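Local coordinates for protein uridylate kinase (Bacillus anthracis, PDB 2JJX) that catalyses the ATP-dependent phosphorylation of UMP to UDP in pyrimidine biosynthesis and carries a separate allosteric nucleotide-binding site, at residues Lys13-Leu19 against Ile52-Ile58; Ala41-Leu45 against Val97-Thr102. All blocks are in the same frame, centred on the assembly; numbering follows the deposited sequence.

Interaction 1 of 2, residues Lys13-Leu19 against Ile52-Ile58; sequences KRVLIKL and IEVSIVI
Strands 14-19 and 53-58, both extended, run parallel, their axes 4.6 Å apart and inclined at 21°, with Arg14 level with Glu53 and Leu19 with Ile58. Ile52 leads in, its CG2 4.2 Å from Val15 CB. Glu53 N donates to Lys13 O (2.8 Å) and Val15 N to Glu53 O (2.8 Å); Glu53 OE1 forms a salt bridge with Arg14 NH1, modelled too close for its exact length to be trusted, and the same guanidinium also pairs with Asp131. Val54, Ile56 and Ile58 share a face with Val15, Ile17 and Leu19; Glu53, Ser55 and Val57 lie on that of Arg14, Leu16 and Lys18. Val54 CG1 is 3.9 Å from Ile17 CD1. Ser55, small enough to leave room for Leu16 CD2 3.5 Å from its CB, bonds through N to Val15 O (3.1 Å) and through O to Ile17 N (2.9 Å). This is the neighbouring-strand pair of a beta-alpha-beta crossover in the amino acid kinase fold, with helix 34-48 covering the Val54 and Ile56 face. Ile56 (chi1 m, chi2 t) sets CG2 4.0 Å from Leu19 CD2. Beta-branched Val57 suits the extended backbone, bonding from N to Ile17 O and from O to Leu19 N, both 2.9 Å. Ile58 CG2 lies 3.9 Å from Leu19 CB.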
ATOM      1  N   LYS A  13      21.176   9.799  27.549  1.00 44.54           N
ATOM      2  CA  LYS A  13      21.452  10.321  26.219  1.00 46.18           C
ATOM      3  C   LYS A  13      20.194  10.276  25.344  1.00 52.23           C
ATOM      4  O   LYS A  13      20.014  11.155  24.502  1.00 57.83           O
ATOM      5  CB  LYS A  13      22.569   9.535  25.529  1.00 49.95           C
ATOM      6  CG  LYS A  13      23.793   9.261  26.376  1.00 88.19           C
ATOM      7  CD  LYS A  13      25.016   9.057  25.500  1.00101.70           C
ATOM      8  CE  LYS A  13      25.950  10.254  25.556  1.00100.60           C
ATOM      9  NZ  LYS A  13      27.325   9.864  25.138  1.00111.32           N
ATOM     10  N   ARG A  14      19.375   9.228  25.505  1.00 38.40           N
ATOM     11  CA  ARG A  14      18.155   9.012  24.711  1.00 35.31           C
ATOM     12  C   ARG A  14      16.956   8.823  25.614  1.00 41.77           C
ATOM     13  O   ARG A  14      16.988   8.053  26.565  1.00 40.18           O
ATOM     14  CB  ARG A  14      18.283   7.765  23.838  1.00 38.32           C
ATOM     15  CG  ARG A  14      18.202   8.022  22.348  1.00 47.56           C
ATOM     16  CD  ARG A  14      17.077   7.247  21.715  1.00 45.73           C
ATOM     17  NE  ARG A  14      17.523   6.185  20.810  1.00 71.53           N
ATOM     18  CZ  ARG A  14      18.558   6.264  19.977  1.00 51.30           C
ATOM     19  NH1 ARG A  14      19.328   7.339  19.939  1.00 41.92           N
ATOM     20  NH2 ARG A  14      18.844   5.236  19.194  1.00 44.09           N
ATOM     21  N   VAL A  15      15.846   9.433  25.235  1.00 44.67           N
ATOM     22  CA  VAL A  15      14.674   9.459  26.101  1.00 38.42           C
ATOM     23  C   VAL A  15      13.322   9.464  25.361  1.00 36.10           C
ATOM     24  O   VAL A  15      13.175  10.075  24.322  1.00 40.54           O
ATOM     25  CB  VAL A  15      14.827  10.700  26.987  1.00 34.21           C
ATOM     26  CG1 VAL A  15      13.741  11.719  26.714  1.00 32.60           C
ATOM     27  CG2 VAL A  15      14.974  10.314  28.452  1.00 32.76           C
ATOM     28  N   LEU A  16      12.317   8.811  25.924  1.00 29.30           N
ATOM     29  CA  LEU A  16      10.974   8.798  25.336  1.00 30.28           C
ATOM     30  C   LEU A  16      10.073   9.551  26.273  1.00 36.61           C
ATOM     31  O   LEU A  16       9.964   9.197  27.438  1.00 36.02           O
ATOM     32  CB  LEU A  16      10.419   7.368  25.217  1.00 31.78           C
ATOM     33  CG  LEU A  16       9.052   7.053  24.580  1.00 33.81           C
ATOM     34  CD1 LEU A  16       7.870   7.730  25.253  1.00 34.79           C
ATOM     35  CD2 LEU A  16       9.040   7.253  23.070  1.00 34.06           C
ATOM     36  N   ILE A  17       9.402  10.569  25.755  1.00 34.24           N
ATOM     37  CA  ILE A  17       8.470  11.312  26.573  1.00 29.81           C
ATOM     38  C   ILE A  17       7.026  10.905  26.307  1.00 37.10           C
ATOM     39  O   ILE A  17       6.543  10.992  25.191  1.00 33.75           O
ATOM     40  CB  ILE A  17       8.628  12.791  26.429  1.00 28.64           C
ATOM     41  CG1 ILE A  17      10.037  13.210  26.836  1.00 32.05           C
ATOM     42  CG2 ILE A  17       7.578  13.475  27.269  1.00 19.94           C
ATOM     43  CD1 ILE A  17      10.442  14.593  26.294  1.00 37.86           C
ATOM     44  N   LYS A  18       6.331  10.465  27.349  1.00 36.65           N
ATOM     45  CA  LYS A  18       4.941  10.097  27.193  1.00 38.28           C
ATOM     46  C   LYS A  18       4.097  11.220  27.773  1.00 47.55           C
ATOM     47  O   LYS A  18       4.248  11.598  28.944  1.00 43.12           O
ATOM     48  CB  LYS A  18       4.637   8.750  27.860  1.00 38.59           C
ATOM     49  CG  LYS A  18       3.306   8.694  28.579  1.00 54.23           C
ATOM     50  CD  LYS A  18       2.314   7.873  27.792  1.00 62.87           C
ATOM     51  CE  LYS A  18       1.174   7.428  28.704  1.00 69.99           C
ATOM     52  NZ  LYS A  18       0.225   8.539  29.071  1.00 89.66           N
ATOM     53  N   LEU A  19       3.279  11.785  26.886  1.00 44.61           N
ATOM     54  CA  LEU A  19       2.406  12.917  27.145  1.00 43.37           C
ATOM     55  C   LEU A  19       0.968  12.480  26.889  1.00 48.51           C
ATOM     56  O   LEU A  19       0.654  11.954  25.820  1.00 49.88           O
ATOM     57  CB  LEU A  19       2.707  13.985  26.089  1.00 45.68           C
ATOM     58  CG  LEU A  19       3.359  15.329  26.388  1.00 50.95           C
ATOM     59  CD1 LEU A  19       3.107  15.656  27.840  1.00 54.43           C
ATOM     60  CD2 LEU A  19       4.837  15.217  26.095  1.00 58.51           C
ATOM     61  N   ILE A  52      20.177  15.846  24.315  1.00 48.63           N
ATOM     62  CA  ILE A  52      19.588  14.564  24.652  1.00 45.21           C
ATOM     63  C   ILE A  52      18.648  14.273  23.494  1.00 47.16           C
ATOM     64  O   ILE A  52      17.994  15.190  22.988  1.00 46.70           O
ATOM     65  CB  ILE A  52      18.787  14.682  25.953  1.00 47.45           C
ATOM     66  CG1 ILE A  52      19.750  14.898  27.118  1.00 43.70           C
ATOM     67  CG2 ILE A  52      17.940  13.432  26.166  1.00 46.12           C
ATOM     68  CD1 ILE A  52      19.065  15.003  28.438  1.00 57.11           C
ATOM     69  N   GLU A  53      18.624  13.026  23.033  1.00 40.04           N
ATOM     70  CA  GLU A  53      17.718  12.674  21.947  1.00 36.53           C
ATOM     71  C   GLU A  53      16.313  12.303  22.406  1.00 35.87           C
ATOM     72  O   GLU A  53      16.135  11.538  23.347  1.00 31.55           O
ATOM     73  CB  GLU A  53      18.317  11.633  21.024  1.00 35.54           C
ATOM     74  CG  GLU A  53      19.791  11.726  20.951  1.00 31.19           C
ATOM     75  CD  GLU A  53      20.406  10.400  20.578  1.00 69.41           C
ATOM     76  OE1 GLU A  53      19.642   9.437  20.434  1.00 98.08           O
ATOM     77  OE2 GLU A  53      21.642  10.303  20.445  1.00 85.18           O
ATOM     78  N   VAL A  54      15.332  12.982  21.823  1.00 34.92           N
ATOM     79  CA  VAL A  54      13.942  12.869  22.223  1.00 32.32           C
ATOM     80  C   VAL A  54      13.006  12.195  21.229  1.00 35.31           C
ATOM     81  O   VAL A  54      13.017  12.527  20.053  1.00 43.77           O
ATOM     82  CB  VAL A  54      13.415  14.298  22.541  1.00 31.37           C
ATOM     83  CG1 VAL A  54      11.916  14.276  22.691  1.00 29.35           C
ATOM     84  CG2 VAL A  54      14.057  14.849  23.790  1.00 33.80           C
ATOM     85  N   SER A  55      12.135  11.327  21.742  1.00 28.60           N
ATOM     86  CA  SER A  55      11.018  10.735  21.003  1.00 26.98           C
ATOM     87  C   SER A  55       9.811  11.133  21.825  1.00 35.40           C
ATOM     88  O   SER A  55       9.937  11.263  23.034  1.00 42.29           O
ATOM     89  CB  SER A  55      11.085   9.205  21.015  1.00 32.41           C
ATOM     90  OG  SER A  55      12.418   8.749  20.922  1.00 69.66           O
ATOM     91  N   ILE A  56       8.651  11.320  21.202  1.00 31.33           N
ATOM     92  CA  ILE A  56       7.457  11.706  21.954  1.00 30.56           C
ATOM     93  C   ILE A  56       6.262  10.857  21.567  1.00 37.91           C
ATOM     94  O   ILE A  56       6.063  10.572  20.387  1.00 46.46           O
ATOM     95  CB  ILE A  56       7.174  13.212  21.797  1.00 35.88           C
ATOM     96  CG1 ILE A  56       8.447  14.030  22.029  1.00 30.89           C
ATOM     97  CG2 ILE A  56       5.977  13.670  22.620  1.00 37.62           C
ATOM     98  CD1 ILE A  56       8.223  15.516  22.068  1.00 55.82           C
ATOM     99  N   VAL A  57       5.489  10.433  22.562  1.00 37.24           N
ATOM    100  CA  VAL A  57       4.255   9.683  22.329  1.00 34.36           C
ATOM    101  C   VAL A  57       3.092  10.429  23.002  1.00 44.99           C
ATOM    102  O   VAL A  57       3.133  10.722  24.192  1.00 48.00           O
ATOM    103  CB  VAL A  57       4.386   8.219  22.769  1.00 34.07           C
ATOM    104  CG1 VAL A  57       3.052   7.524  22.733  1.00 33.82           C
ATOM    105  CG2 VAL A  57       5.364   7.486  21.878  1.00 35.56           C
ATOM    106  N   ILE A  58       2.127  10.882  22.204  1.00 46.28           N
ATOM    107  CA  ILE A  58       0.984  11.636  22.745  1.00 44.27           C
ATOM    108  C   ILE A  58      -0.288  10.793  22.724  1.00 45.22           C
ATOM    109  O   ILE A  58      -0.488   9.991  21.821  1.00 42.09           O
ATOM    110  CB  ILE A  58       0.720  12.974  21.983  1.00 44.35           C
ATOM    111  CG1 ILE A  58       1.870  13.305  21.051  1.00 46.97           C
ATOM    112  CG2 ILE A  58       0.463  14.145  22.936  1.00 33.44           C
ATOM    113  CD1 ILE A  58       1.990  14.788  20.827  1.00 50.20           C
TER

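Interaction 2 of 2, residues Ala41-Leu45 against Val97-Thr102; sequences ANEIL and VLTSKT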
ATOM      1  N   ALA A  41       6.079  22.673  24.458  1.00 46.18           N
ATOM      2  CA  ALA A  41       7.185  22.880  23.529  1.00 42.26           C
ATOM      3  C   ALA A  41       8.445  23.247  24.305  1.00 49.14           C
ATOM      4  O   ALA A  41       9.526  22.734  24.037  1.00 54.92           O
ATOM      5  CB  ALA A  41       6.829  23.956  22.518  1.00 39.84           C
ATOM      6  N   ASN A  42       8.295  24.151  25.266  1.00 42.51           N
ATOM      7  CA  ASN A  42       9.425  24.670  26.019  1.00 42.45           C
ATOM      8  C   ASN A  42      10.091  23.602  26.873  1.00 50.01           C
ATOM      9  O   ASN A  42      11.316  23.504  26.931  1.00 51.04           O
ATOM     10  CB  ASN A  42       8.953  25.815  26.905  1.00 40.71           C
ATOM     11  CG  ASN A  42       8.649  27.058  26.116  1.00 57.29           C
ATOM     12  OD1 ASN A  42       9.062  27.199  24.961  1.00 67.12           O
ATOM     13  ND2 ASN A  42       7.921  27.976  26.732  1.00 39.48           N
ATOM     14  N   GLU A  43       9.266  22.818  27.557  1.00 47.23           N
ATOM     15  CA  GLU A  43       9.763  21.712  28.373  1.00 45.24           C
ATOM     16  C   GLU A  43      10.499  20.702  27.506  1.00 44.75           C
ATOM     17  O   GLU A  43      11.452  20.070  27.964  1.00 43.40           O
ATOM     18  CB  GLU A  43       8.601  20.982  29.056  1.00 44.52           C
ATOM     19  CG  GLU A  43       7.858  21.827  30.070  1.00 64.01           C
ATOM     20  CD  GLU A  43       8.788  22.503  31.059  1.00103.90           C
ATOM     21  OE1 GLU A  43       9.370  21.780  31.899  1.00 84.80           O
ATOM     22  OE2 GLU A  43       8.892  23.752  31.018  1.00100.34           O
ATOM     23  N   ILE A  44      10.018  20.497  26.283  1.00 40.57           N
ATOM     24  CA  ILE A  44      10.636  19.513  25.392  1.00 42.15           C
ATOM     25  C   ILE A  44      11.964  20.022  24.872  1.00 48.23           C
ATOM     26  O   ILE A  44      12.918  19.255  24.744  1.00 49.46           O
ATOM     27  CB  ILE A  44       9.703  19.088  24.225  1.00 44.20           C
ATOM     28  CG1 ILE A  44       8.466  18.378  24.752  1.00 41.88           C
ATOM     29  CG2 ILE A  44      10.409  18.186  23.231  1.00 39.03           C
ATOM     30  CD1 ILE A  44       7.458  18.140  23.664  1.00 35.35           C
ATOM     31  N   LEU A  45      12.012  21.318  24.586  1.00 41.04           N
ATOM     32  CA  LEU A  45      13.203  21.922  24.023  1.00 42.08           C
ATOM     33  C   LEU A  45      14.302  22.025  25.058  1.00 50.02           C
ATOM     34  O   LEU A  45      15.451  21.673  24.789  1.00 53.87           O
ATOM     35  CB  LEU A  45      12.877  23.279  23.415  1.00 44.33           C
ATOM     36  CG  LEU A  45      11.950  23.027  22.223  1.00 48.34           C
ATOM     37  CD1 LEU A  45      11.338  24.288  21.568  1.00 46.35           C
ATOM     38  CD2 LEU A  45      12.713  22.145  21.236  1.00 42.56           C
ATOM     39  N   VAL A  97       4.001  23.371  16.323  1.00 43.49           N
ATOM     40  CA  VAL A  97       4.452  24.145  17.464  1.00 42.17           C
ATOM     41  C   VAL A  97       5.966  24.042  17.628  1.00 46.50           C
ATOM     42  O   VAL A  97       6.668  25.036  17.778  1.00 47.76           O
ATOM     43  CB  VAL A  97       3.764  23.609  18.729  1.00 46.29           C
ATOM     44  CG1 VAL A  97       4.019  24.523  19.902  1.00 45.33           C
ATOM     45  CG2 VAL A  97       2.273  23.431  18.489  1.00 47.85           C
ATOM     46  N   LEU A  98       6.465  22.816  17.647  1.00 37.78           N
ATOM     47  CA  LEU A  98       7.890  22.596  17.847  1.00 35.60           C
ATOM     48  C   LEU A  98       8.723  23.253  16.765  1.00 43.94           C
ATOM     49  O   LEU A  98       9.747  23.845  17.068  1.00 46.59           O
ATOM     50  CB  LEU A  98       8.215  21.099  17.940  1.00 34.54           C
ATOM     51  CG  LEU A  98       8.539  20.481  19.306  1.00 34.45           C
ATOM     52  CD1 LEU A  98       7.982  21.276  20.451  1.00 36.16           C
ATOM     53  CD2 LEU A  98       7.991  19.070  19.381  1.00 34.39           C
ATOM     54  N   THR A  99       8.290  23.153  15.513  1.00 51.35           N
ATOM     55  CA  THR A  99       9.001  23.744  14.380  1.00 53.66           C
ATOM     56  C   THR A  99       9.149  25.256  14.522  1.00 61.94           C
ATOM     57  O   THR A  99      10.192  25.832  14.211  1.00 66.61           O
ATOM     58  CB  THR A  99       8.293  23.406  13.076  1.00 65.15           C
ATOM     59  OG1 THR A  99       8.324  21.992  12.885  1.00 66.04           O
ATOM     60  CG2 THR A  99       9.001  24.065  11.901  1.00 83.82           C
ATOM     61  N   SER A 100       8.074  25.894  14.969  1.00 50.87           N
ATOM     62  CA  SER A 100       8.054  27.329  15.144  1.00 49.43           C
ATOM     63  C   SER A 100       9.138  27.812  16.116  1.00 65.22           C
ATOM     64  O   SER A 100       9.657  28.920  15.960  1.00 74.04           O
ATOM     65  CB  SER A 100       6.680  27.784  15.625  1.00 43.96           C
ATOM     66  OG  SER A 100       6.609  27.673  17.031  1.00 56.33           O
ATOM     67  N   LYS A 101       9.499  26.981  17.094  1.00 53.28           N
ATOM     68  CA  LYS A 101      10.461  27.367  18.123  1.00 44.85           C
ATOM     69  C   LYS A 101      11.855  26.790  18.014  1.00 45.80           C
ATOM     70  O   LYS A 101      12.767  27.224  18.713  1.00 44.24           O
ATOM     71  CB  LYS A 101       9.894  27.064  19.503  1.00 42.43           C
ATOM     72  CG  LYS A 101       8.761  27.969  19.895  1.00 56.14           C
ATOM     73  CD  LYS A 101       7.653  27.157  20.509  1.00 48.07           C
ATOM     74  CE  LYS A 101       7.662  27.287  22.027  1.00 59.10           C
ATOM     75  NZ  LYS A 101       7.322  28.668  22.515  1.00 48.47           N
ATOM     76  N   THR A 102      12.011  25.751  17.209  1.00 49.43           N
ATOM     77  CA  THR A 102      13.319  25.116  17.068  1.00 51.60           C
ATOM     78  C   THR A 102      13.798  25.198  15.635  1.00 59.12           C
ATOM     79  O   THR A 102      13.041  25.527  14.726  1.00 64.10           O
ATOM     80  CB  THR A 102      13.267  23.645  17.526  1.00 73.34           C
ATOM     81  OG1 THR A 102      12.865  23.596  18.898  1.00 95.90           O
ATOM     82  CG2 THR A 102      14.619  22.983  17.382  1.00 62.12           C
TER
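Two helices that flank the central sheet of the amino acid kinase fold meet here: 34-48, the connecting helix of a beta-alpha-beta unit, and the C-terminal end of the long helix 76-101. Their short segments cross at -62° with axes 10.2 Å apart, so contact is confined to a few side chains. Ala41 sits where the backbones come nearest, its CA 5.7 Å from that of Leu98. Alanine's small methyl suits this close approach: Ala41 CB touches Leu98 CD1 at 3.6 Å and Val97 CG1 at 3.9 Å. Leu98 leaves its helix sideways, and a chi1 of -105°, between the usual wells, carries its branched end back to Ala41 and, more loosely, to Ile44, whose CD1 is 4.4 Å from Leu98 CD2. Leu45, with chi1 m and chi2 t, points toward the other helix and lays CD1 3.7 Å from Lys101 CB, beside Thr102. Val97 also packs on Trp72 of a second subunit, so this helix end faces an intersubunit contact as well. Ser100 turns back on its own helix: chi1 p lets OG donate to Val97 O at 2.7 Å. At the more open edge, the aliphatic part of long, flexible Lys101 lies against Ala41 and Leu45; Lys101 CE stands 3.5 Å from Ala41 CB and 3.3 Å from Asn42 OD1.

How the interactions relate
Interaction 1 lies in the buried sheet, its centre about 8 Å from the centre of the chain, whereas interaction 2 is partly buried on a flank, its centre about 16 Å from that same point. They share one beta-alpha-beta unit: segment 41-45 belongs to the helix that connects the two strands of interaction 1. Ile44 joins them directly, its CD1 3.2 Å from Ile56 CD1 and its CG2 4.2 Å from Val54 CG1, so helix 34-48 packs on the sheet and also meets helix 76-101. Backbone hydrogen bonds hold the strands, with apolar packing and one salt bridge beside them, while the helices meet through side chains. Another subunit reaches interaction 2 but does not touch the segments of interaction 1.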